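Local atomic coordinates of GTP-sensing transcriptional pleiotropic repressor CodY (Clostridioides difficile, PDB entry 5N0L), a protein that probably senses branched-chain amino acids such as isoleucine through its GAF domain and represses transcription of metabolic and virulence genes in response to nutrient supply. Residues 114-119 with 137-142. Numbering follows the deposited sequence.
Sequences YTTVVP and NSFNDD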
ATOM      1  N   TYR A 114      10.762 -33.727  18.886  1.00 22.56           N
ATOM      2  CA  TYR A 114      11.664 -32.602  18.937  1.00 22.36           C
ATOM      3  C   TYR A 114      10.915 -31.424  18.426  1.00 19.68           C
ATOM      4  O   TYR A 114      10.384 -31.491  17.319  1.00 20.76           O
ATOM      5  CB  TYR A 114      12.875 -32.826  17.988  1.00 21.66           C
ATOM      6  CG  TYR A 114      13.706 -34.065  18.421  1.00 21.31           C
ATOM      7  CD1 TYR A 114      14.718 -33.915  19.349  1.00 25.64           C
ATOM      8  CD2 TYR A 114      13.464 -35.305  17.906  1.00 23.68           C
ATOM      9  CE1 TYR A 114      15.451 -35.023  19.760  1.00 26.91           C
ATOM     10  CE2 TYR A 114      14.203 -36.440  18.296  1.00 23.17           C
ATOM     11  CZ  TYR A 114      15.184 -36.285  19.258  1.00 21.32           C
ATOM     12  OH  TYR A 114      15.992 -37.393  19.610  1.00 25.86           O
ATOM     13  N   THR A 115      10.935 -30.376  19.205  1.00 21.92           N
ATOM     14  CA  THR A 115      10.259 -29.133  18.832  1.00 22.98           C
ATOM     15  C   THR A 115      11.206 -27.923  18.884  1.00 21.00           C
ATOM     16  O   THR A 115      11.954 -27.741  19.872  1.00 26.92           O
ATOM     17  CB  THR A 115       9.047 -28.931  19.796  1.00 25.82           C
ATOM     18  OG1 THR A 115       8.164 -30.052  19.615  1.00 27.60           O
ATOM     19  CG2 THR A 115       8.348 -27.549  19.398  1.00 28.57           C
ATOM     20  N   THR A 116      11.222 -27.155  17.815  1.00 18.33           N
ATOM     21  CA  THR A 116      11.941 -25.939  17.725  1.00 21.38           C
ATOM     22  C   THR A 116      10.991 -24.730  17.646  1.00 22.06           C
ATOM     23  O   THR A 116      10.026 -24.749  16.854  1.00 24.71           O
ATOM     24  CB  THR A 116      12.880 -26.016  16.533  1.00 23.22           C
ATOM     25  OG1 THR A 116      13.896 -27.035  16.856  1.00 23.92           O
ATOM     26  CG2 THR A 116      13.554 -24.671  16.224  1.00 27.50           C
ATOM     27  N   VAL A 117      11.305 -23.730  18.416  1.00 22.01           N
ATOM     28  CA  VAL A 117      10.477 -22.488  18.537  1.00 21.70           C
ATOM     29  C   VAL A 117      11.308 -21.271  18.189  1.00 23.69           C
ATOM     30  O   VAL A 117      12.387 -20.963  18.830  1.00 25.08           O
ATOM     31  CB  VAL A 117       9.895 -22.383  19.940  1.00 23.19           C
ATOM     32  CG1 VAL A 117       8.935 -21.158  20.023  1.00 23.68           C
ATOM     33  CG2 VAL A 117       9.205 -23.685  20.372  1.00 26.06           C
ATOM     34  N   VAL A 118      10.877 -20.640  17.101  1.00 20.55           N
ATOM     35  CA  VAL A 118      11.600 -19.523  16.520  1.00 21.65           C
ATOM     36  C   VAL A 118      10.779 -18.257  16.614  1.00 20.92           C
ATOM     37  O   VAL A 118       9.701 -18.201  15.948  1.00 22.76           O
ATOM     38  CB  VAL A 118      11.978 -19.755  15.075  1.00 21.67           C
ATOM     39  CG1 VAL A 118      12.837 -18.593  14.552  1.00 23.93           C
ATOM     40  CG2 VAL A 118      12.677 -21.116  14.943  1.00 24.72           C
ATOM     41  N   PRO A 119      11.311 -17.251  17.335  1.00 25.42           N
ATOM     42  CA  PRO A 119      10.592 -15.947  17.334  1.00 24.18           C
ATOM     43  C   PRO A 119      10.519 -15.337  15.948  1.00 25.41           C
ATOM     44  O   PRO A 119      11.472 -15.361  15.152  1.00 23.14           O
ATOM     45  CB  PRO A 119      11.409 -15.079  18.277  1.00 27.57           C
ATOM     46  CG  PRO A 119      12.028 -16.064  19.256  1.00 28.38           C
ATOM     47  CD  PRO A 119      12.343 -17.275  18.406  1.00 26.04           C
ATOM     48  N   ASN A 137      14.104 -37.479  14.602  1.00 20.20           N
ATOM     49  CA  ASN A 137      15.300 -36.650  14.317  1.00 24.42           C
ATOM     50  C   ASN A 137      15.339 -35.314  14.962  1.00 23.32           C
ATOM     51  O   ASN A 137      14.532 -34.410  14.641  1.00 21.85           O
ATOM     52  CB  ASN A 137      15.515 -36.551  12.794  1.00 23.96           C
ATOM     53  CG  ASN A 137      15.859 -37.944  12.158  1.00 27.65           C
ATOM     54  OD1 ASN A 137      16.873 -38.611  12.544  1.00 29.51           O
ATOM     55  ND2 ASN A 137      15.044 -38.371  11.172  1.00 27.71           N
ATOM     56  N   SER A 138      16.391 -35.034  15.726  1.00 22.93           N
ATOM     57  CA  SER A 138      16.646 -33.715  16.153  1.00 23.46           C
ATOM     58  C   SER A 138      16.945 -32.775  14.982  1.00 22.77           C
ATOM     59  O   SER A 138      17.337 -33.220  13.868  1.00 21.24           O
ATOM     60  CB  SER A 138      17.813 -33.726  17.127  1.00 26.98           C
ATOM     61  OG  SER A 138      18.902 -34.394  16.443  1.00 27.18           O
ATOM     62  N   PHE A 139      16.714 -31.483  15.170  1.00 23.89           N
ATOM     63  CA  PHE A 139      17.028 -30.453  14.199  1.00 22.85           C
ATOM     64  C   PHE A 139      18.506 -30.154  14.316  1.00 25.00           C
ATOM     65  O   PHE A 139      19.060 -30.183  15.384  1.00 30.50           O
ATOM     66  CB  PHE A 139      16.206 -29.235  14.494  1.00 22.08           C
ATOM     67  CG  PHE A 139      14.700 -29.485  14.244  1.00 22.63           C
ATOM     68  CD1 PHE A 139      14.230 -29.439  13.008  1.00 24.86           C
ATOM     69  CD2 PHE A 139      13.839 -29.797  15.276  1.00 25.71           C
ATOM     70  CE1 PHE A 139      12.838 -29.631  12.703  1.00 22.93           C
ATOM     71  CE2 PHE A 139      12.449 -29.988  14.985  1.00 22.13           C
ATOM     72  CZ  PHE A 139      11.986 -29.922  13.704  1.00 22.59           C
ATOM     73  N   ASN A 140      19.114 -29.866  13.199  1.00 23.28           N
ATOM     74  CA  ASN A 140      20.568 -29.486  13.212  1.00 22.88           C
ATOM     75  C   ASN A 140      20.682 -28.039  12.802  1.00 24.39           C
ATOM     76  O   ASN A 140      19.647 -27.304  12.553  1.00 21.32           O
ATOM     77  CB  ASN A 140      21.261 -30.540  12.343  1.00 23.60           C
ATOM     78  CG  ASN A 140      20.899 -30.454  10.871  1.00 24.15           C
ATOM     79  OD1 ASN A 140      20.677 -29.334  10.300  1.00 25.50           O
ATOM     80  ND2 ASN A 140      20.826 -31.633  10.209  1.00 25.75           N
ATOM     81  N   ASP A 141      21.860 -27.476  12.720  1.00 22.16           N
ATOM     82  CA  ASP A 141      22.053 -26.073  12.428  1.00 24.07           C
ATOM     83  C   ASP A 141      21.585 -25.673  11.033  1.00 21.15           C
ATOM     84  O   ASP A 141      21.277 -24.489  10.833  1.00 23.80           O
ATOM     85  CB  ASP A 141      23.565 -25.661  12.592  1.00 24.48           C
ATOM     86  CG  ASP A 141      24.013 -25.621  14.044  1.00 26.19           C
ATOM     87  OD1 ASP A 141      23.147 -25.762  14.941  1.00 27.40           O
ATOM     88  OD2 ASP A 141      25.260 -25.469  14.315  1.00 25.90           O
ATOM     89  N   ASP A 142      21.656 -26.603  10.056  1.00 19.99           N
ATOM     90  CA  ASP A 142      21.197 -26.387   8.698  1.00 21.58           C
ATOM     91  C   ASP A 142      19.637 -26.172   8.791  1.00 20.83           C
ATOM     92  O   ASP A 142      19.187 -25.337   8.067  1.00 21.59           O
ATOM     93  CB  ASP A 142      21.507 -27.452   7.721  1.00 22.18           C
ATOM     94  CG  ASP A 142      23.076 -27.429   7.415  1.00 25.62           C
ATOM     95  OD1 ASP A 142      23.664 -26.303   7.402  1.00 24.88           O
ATOM     96  OD2 ASP A 142      23.622 -28.470   7.114  1.00 33.33           O
TER
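Buried T116 OG1 is gripped by one hydrogen bond, from the backbone N of N94 on the neighbouring strand, and F139 CD2 presses against it at 3.2 Å. The setting is the central antiparallel sheet of the GAF domain: strand 114-122 lies between 92-95 and 125-134, and residues 137-140, in the loop that follows strand 125-134, pass across the sheet face and lead into helix 141-158, with N140 as N-cap. Y114 and T116, alternate residues on the strand, both turn their side chains toward this loop, while T115 points away, its OG1 hydrogen-bonded to OG of S133, a residue of the isoleucine pocket. With CG anti to the carbonyl carbon (chi1 -62°), Y114 lays its ring along the loop backbone. S138 N sits 3.6 Å above the ring plane, over its centre, and S138 CB makes a CH-pi contact on the same ring, 4.0 Å from the centroid. R134 fastens the loop by hydrogen bonds from NE to N137 O and from NH2 to S138 O, and makes a cation-pi contact with F139. F139 crosses T116 obliquely, its side chain about 9 Å from the bound isoleucine. At the edge of the F139 ring, near its plane, Y114 O lies 3.5 Å from CE2.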